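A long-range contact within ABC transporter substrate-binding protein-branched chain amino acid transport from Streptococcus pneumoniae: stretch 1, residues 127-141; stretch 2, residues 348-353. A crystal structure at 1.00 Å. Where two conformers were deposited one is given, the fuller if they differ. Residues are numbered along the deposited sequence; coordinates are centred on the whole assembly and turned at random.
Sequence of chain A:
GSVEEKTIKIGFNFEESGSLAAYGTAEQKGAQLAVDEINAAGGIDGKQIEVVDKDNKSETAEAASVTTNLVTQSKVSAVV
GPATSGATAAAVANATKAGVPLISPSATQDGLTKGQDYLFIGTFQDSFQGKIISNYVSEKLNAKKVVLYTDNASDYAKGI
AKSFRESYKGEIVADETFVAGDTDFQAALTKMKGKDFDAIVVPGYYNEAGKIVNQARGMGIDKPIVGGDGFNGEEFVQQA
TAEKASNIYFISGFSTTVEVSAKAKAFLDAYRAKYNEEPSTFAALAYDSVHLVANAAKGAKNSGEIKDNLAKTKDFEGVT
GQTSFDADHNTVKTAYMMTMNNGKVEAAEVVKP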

# COMPACT_ATOMS: atom_id res chain seq x y z
N SER A 127 4.20 -8.76 -8.52
CA SER A 127 4.96 -9.15 -9.71
C SER A 127 5.38 -7.88 -10.48
O SER A 127 6.54 -7.72 -10.86
N PHE A 128 4.41 -6.99 -10.66
CA PHE A 128 4.59 -5.68 -11.32
C PHE A 128 5.69 -4.90 -10.58
O PHE A 128 6.59 -4.34 -11.21
N GLN A 129 5.64 -4.86 -9.23
CA GLN A 129 6.66 -4.16 -8.47
C GLN A 129 8.07 -4.72 -8.71
O GLN A 129 9.03 -3.98 -8.90
N GLY A 130 8.19 -6.04 -8.66
CA GLY A 130 9.52 -6.66 -8.84
C GLY A 130 10.12 -6.38 -10.21
O GLY A 130 11.33 -6.19 -10.35
N LYS A 131 9.27 -6.37 -11.23
CA LYS A 131 9.71 -6.09 -12.61
C LYS A 131 10.19 -4.65 -12.73
O LYS A 131 11.22 -4.37 -13.34
N ILE A 132 9.41 -3.73 -12.15
CA ILE A 132 9.80 -2.31 -12.17
C ILE A 132 11.13 -2.12 -11.44
O ILE A 132 12.01 -1.40 -11.92
N ILE A 133 11.27 -2.73 -10.26
CA ILE A 133 12.52 -2.59 -9.52
C ILE A 133 13.69 -3.12 -10.36
O ILE A 133 14.74 -2.48 -10.45
N SER A 134 13.55 -4.30 -10.94
CA SER A 134 14.61 -4.85 -11.81
C SER A 134 14.96 -3.89 -12.96
O SER A 134 16.13 -3.57 -13.20
N ASN A 135 13.94 -3.40 -13.66
CA ASN A 135 14.20 -2.48 -14.78
C ASN A 135 14.90 -1.21 -14.32
O ASN A 135 15.82 -0.72 -14.96
N TYR A 136 14.44 -0.66 -13.20
CA TYR A 136 14.96 0.62 -12.70
C TYR A 136 16.41 0.48 -12.24
O TYR A 136 17.30 1.28 -12.57
N VAL A 137 16.71 -0.53 -11.42
CA VAL A 137 18.08 -0.67 -10.96
C VAL A 137 19.00 -0.96 -12.17
O VAL A 137 20.12 -0.47 -12.23
N SER A 138 18.52 -1.75 -13.13
CA SER A 138 19.34 -2.07 -14.31
C SER A 138 19.60 -0.94 -15.27
O SER A 138 20.75 -0.67 -15.63
N GLU A 139 18.53 -0.24 -15.62
CA GLU A 139 18.58 0.82 -16.65
C GLU A 139 18.71 2.26 -16.18
O GLU A 139 19.19 3.11 -16.93
N LYS A 140 18.30 2.53 -14.94
CA LYS A 140 18.35 3.90 -14.37
C LYS A 140 19.47 4.10 -13.30
O LYS A 140 20.05 5.19 -13.17
N LEU A 141 19.69 3.07 -12.48
CA LEU A 141 20.76 3.06 -11.43
C LEU A 141 22.04 2.42 -11.95
O LEU A 141 23.06 2.38 -11.26
N ALA A 348 10.20 12.19 -8.89
CA ALA A 348 9.31 11.07 -9.12
C ALA A 348 9.35 10.81 -10.63
O ALA A 348 9.37 11.75 -11.43
N GLU A 349 9.40 9.52 -11.00
CA GLU A 349 9.44 9.05 -12.41
C GLU A 349 8.35 8.02 -12.66
O GLU A 349 8.33 6.98 -11.99
N VAL A 350 7.47 8.26 -13.64
CA VAL A 350 6.42 7.29 -13.97
C VAL A 350 7.13 6.06 -14.53
O VAL A 350 7.95 6.16 -15.42
N VAL A 351 6.77 4.89 -14.00
CA VAL A 351 7.36 3.62 -14.37
C VAL A 351 6.31 2.55 -14.57
O VAL A 351 5.27 2.58 -13.94
N LYS A 352 6.61 1.62 -15.46
CA LYS A 352 5.72 0.49 -15.71
C LYS A 352 6.64 -0.68 -16.10
O LYS A 352 7.76 -0.47 -16.53
N PRO A 353 6.17 -1.94 -15.97
CA PRO A 353 7.02 -3.06 -16.34
C PRO A 353 7.40 -3.06 -17.80
O PRO A 353 6.68 -2.50 -18.62
OXT PRO A 353 8.44 -3.64 -18.13

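The chain's last residues lie against one side of the helix that runs through 127-139, having begun earlier in the chain, and the contact is built around Ile-132 and Val-351. Val-351, in its m rotamer (chi1 -71°), directs its CA-to-CB bond toward the helix. Ile-132 leaves the helix sideways, but its m,t conformation brings the end of the side chain nearer to the tail, so that its CG2 lies 3.6 Å from CG2 of Val-351. Two beta-branched residues suit this spot: each carries its bulk close to the backbone, and so fills the space between helix and strand with short, rather rigid groups. The longer branch of the isoleucine also touches the valine, CD1 of Ile-132 lying 4.1 Å from CG2 of Val-351, and its CG1 reaches the residues that follow. CG1 of Ile-132 is 3.7 Å from the backbone C of Lys-352 and 4.0 Å from CD of Pro-353.

One turn back along the helix, Phe-128 extends the apolar surface. Its CA-to-CB bond also points sideways, yet the t rotamer (chi1 167°) brings the end of the ring nearer to the tail, where CE1 of Phe-128 comes within 3.5 Å of CD of Pro-353. The flat ring is long enough to reach the proline, which, despite its exposed position, has more of its surface covered across this contact than any other residue of the two stretches. Lys-131 adds the aliphatic part of its extended m,t,t,t chain: its CD lies 4.0 Å from CB of Pro-353, and the ammonium group ends farther off, NZ of Lys-131 lying 5.1 Å from CB of Pro-353. A lysine can thus serve at an exposed margin, giving methylenes to the packing while its charge stays with solvent.

In the other direction along the helix, Tyr-136 points toward the strand and joins the apolar centre to a polar edge. Its t rotamer (chi1 -168°) places CD2 of the tyrosine 4.4 Å from CG1 of Val-351, a loose apolar contact, while the hydroxyl reaches farther out. There Tyr-136 OH donates a short hydrogen bond of 2.6 Å to OE1 of Glu-349, which lies at the ring edge, near its plane. Glu-349, with chi1 in m and chi2 in t, points toward the helix, and its length lets the carboxylate meet the phenol. Lys-140 approaches the same carboxylate with its aliphatic chain, CD of Lys-140 lying 4.5 Å from OE2 of Glu-349.

The second polar site surrounds the chain terminus. Asn-135, in the m rotamer, points toward the tail, and its ND2 donates a weak hydrogen bond of 3.0 Å to OXT of Pro-353, with an N-H...acceptor angle of only 133°. The same amide nitrogen also donates to water 1, with ND2 of Asn-135 2.6 Å from the water oxygen. The water in turn donates to the backbone O of Lys-352 at 2.5 Å, bridging a gap that ND2 does not close directly. An amide with two hydrogens is well matched to this double task. The CA-to-CB bond of Lys-352 points away from the helix, leaving its backbone to make the contact.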

# COMPACT_ATOMS: atom_id res chain seq x y z
CB SER A 127 4.12 -10.07 -10.57
OG SER A 127 2.90 -9.45 -10.90
CB PHE A 128 3.20 -5.01 -11.29
CG PHE A 128 3.11 -3.53 -11.61
CD1 PHE A 128 2.61 -3.08 -12.81
CD2 PHE A 128 3.36 -2.59 -10.63
CE1 PHE A 128 2.42 -1.72 -13.04
CE2 PHE A 128 3.16 -1.25 -10.85
CZ PHE A 128 2.68 -0.82 -12.07
CB GLN A 129 6.38 -4.14 -6.98
CG GLN A 129 5.09 -3.41 -6.62
CD GLN A 129 5.07 -3.03 -5.15
OE1 GLN A 129 5.76 -2.10 -4.73
NE2 GLN A 129 4.26 -3.72 -4.36
CB LYS A 131 8.56 -6.34 -13.61
CG LYS A 131 8.17 -7.77 -13.80
CD LYS A 131 6.89 -7.90 -14.59
CE LYS A 131 6.45 -9.31 -14.78
NZ LYS A 131 5.11 -9.26 -15.40
CB ILE A 132 8.70 -1.46 -11.57
CG1 ILE A 132 7.53 -1.35 -12.56
CG2 ILE A 132 9.24 -0.08 -11.19
CD1 ILE A 132 6.30 -0.69 -11.92
CB ILE A 133 12.41 -3.25 -8.13
CG1 ILE A 133 11.42 -2.47 -7.25
CG2 ILE A 133 13.78 -3.33 -7.46
CD1 ILE A 133 10.98 -3.21 -5.98
CB SER A 134 14.21 -6.19 -12.38
OG SER A 134 15.25 -6.74 -13.18
CB ASN A 135 12.89 -2.08 -15.48
CG ASN A 135 12.18 -3.23 -16.19
OD1 ASN A 135 12.76 -4.28 -16.45
ND2 ASN A 135 10.92 -2.99 -16.55
CB TYR A 136 14.07 1.16 -11.58
CG TYR A 136 14.39 2.58 -11.24
CD1 TYR A 136 15.33 2.91 -10.26
CD2 TYR A 136 13.80 3.62 -11.93
CE1 TYR A 136 15.64 4.23 -9.96
CE2 TYR A 136 14.09 4.96 -11.65
CZ TYR A 136 15.03 5.26 -10.67
OH TYR A 136 15.37 6.56 -10.36
CB VAL A 137 18.29 -1.71 -9.83
CG1 VAL A 137 17.40 -1.39 -8.62
CG2 VAL A 137 18.10 -3.14 -10.32
CB SER A 138 18.69 -3.21 -15.10
OG SER A 138 18.51 -4.42 -14.35
CB GLU A 139 17.38 0.63 -17.62
CG GLU A 139 17.40 -0.78 -18.33
CD GLU A 139 16.34 -1.02 -19.43
OE1 GLU A 139 15.56 -0.11 -19.78
OE2 GLU A 139 16.31 -2.17 -19.97
CB LYS A 140 16.97 4.29 -13.84
CG LYS A 140 15.81 4.16 -14.89
CD LYS A 140 15.93 5.05 -16.10
CE LYS A 140 14.71 4.90 -17.00
NZ LYS A 140 14.76 5.83 -18.16
CB LEU A 141 20.31 2.42 -10.11
CG LEU A 141 19.16 3.14 -9.41
CD1 LEU A 141 18.80 2.44 -8.11
CD2 LEU A 141 19.48 4.60 -9.15
CB ALA A 348 7.88 11.37 -8.65
CB GLU A 349 10.80 8.39 -12.70
CG GLU A 349 11.98 9.32 -12.54
CD GLU A 349 13.31 8.57 -12.56
OE1 GLU A 349 13.89 8.43 -11.47
OE2 GLU A 349 13.71 8.01 -13.60
CB VAL A 350 5.42 7.84 -14.98
CG1 VAL A 350 4.45 6.77 -15.42
CG2 VAL A 350 4.68 9.03 -14.37
CB VAL A 351 8.39 3.15 -13.29
CG1 VAL A 351 9.65 4.01 -13.30
CG2 VAL A 351 7.76 3.13 -11.89
CB LYS A 352 4.70 0.82 -16.81
CG LYS A 352 5.33 1.09 -18.15
CD LYS A 352 4.32 1.47 -19.24
CE LYS A 352 5.04 1.71 -20.56
NZ LYS A 352 4.14 2.09 -21.68
CB PRO A 353 6.15 -4.27 -16.07
CG PRO A 353 5.20 -3.84 -15.08
CD PRO A 353 4.91 -2.39 -15.37
O HOH W 1 10.21 -0.51 -15.98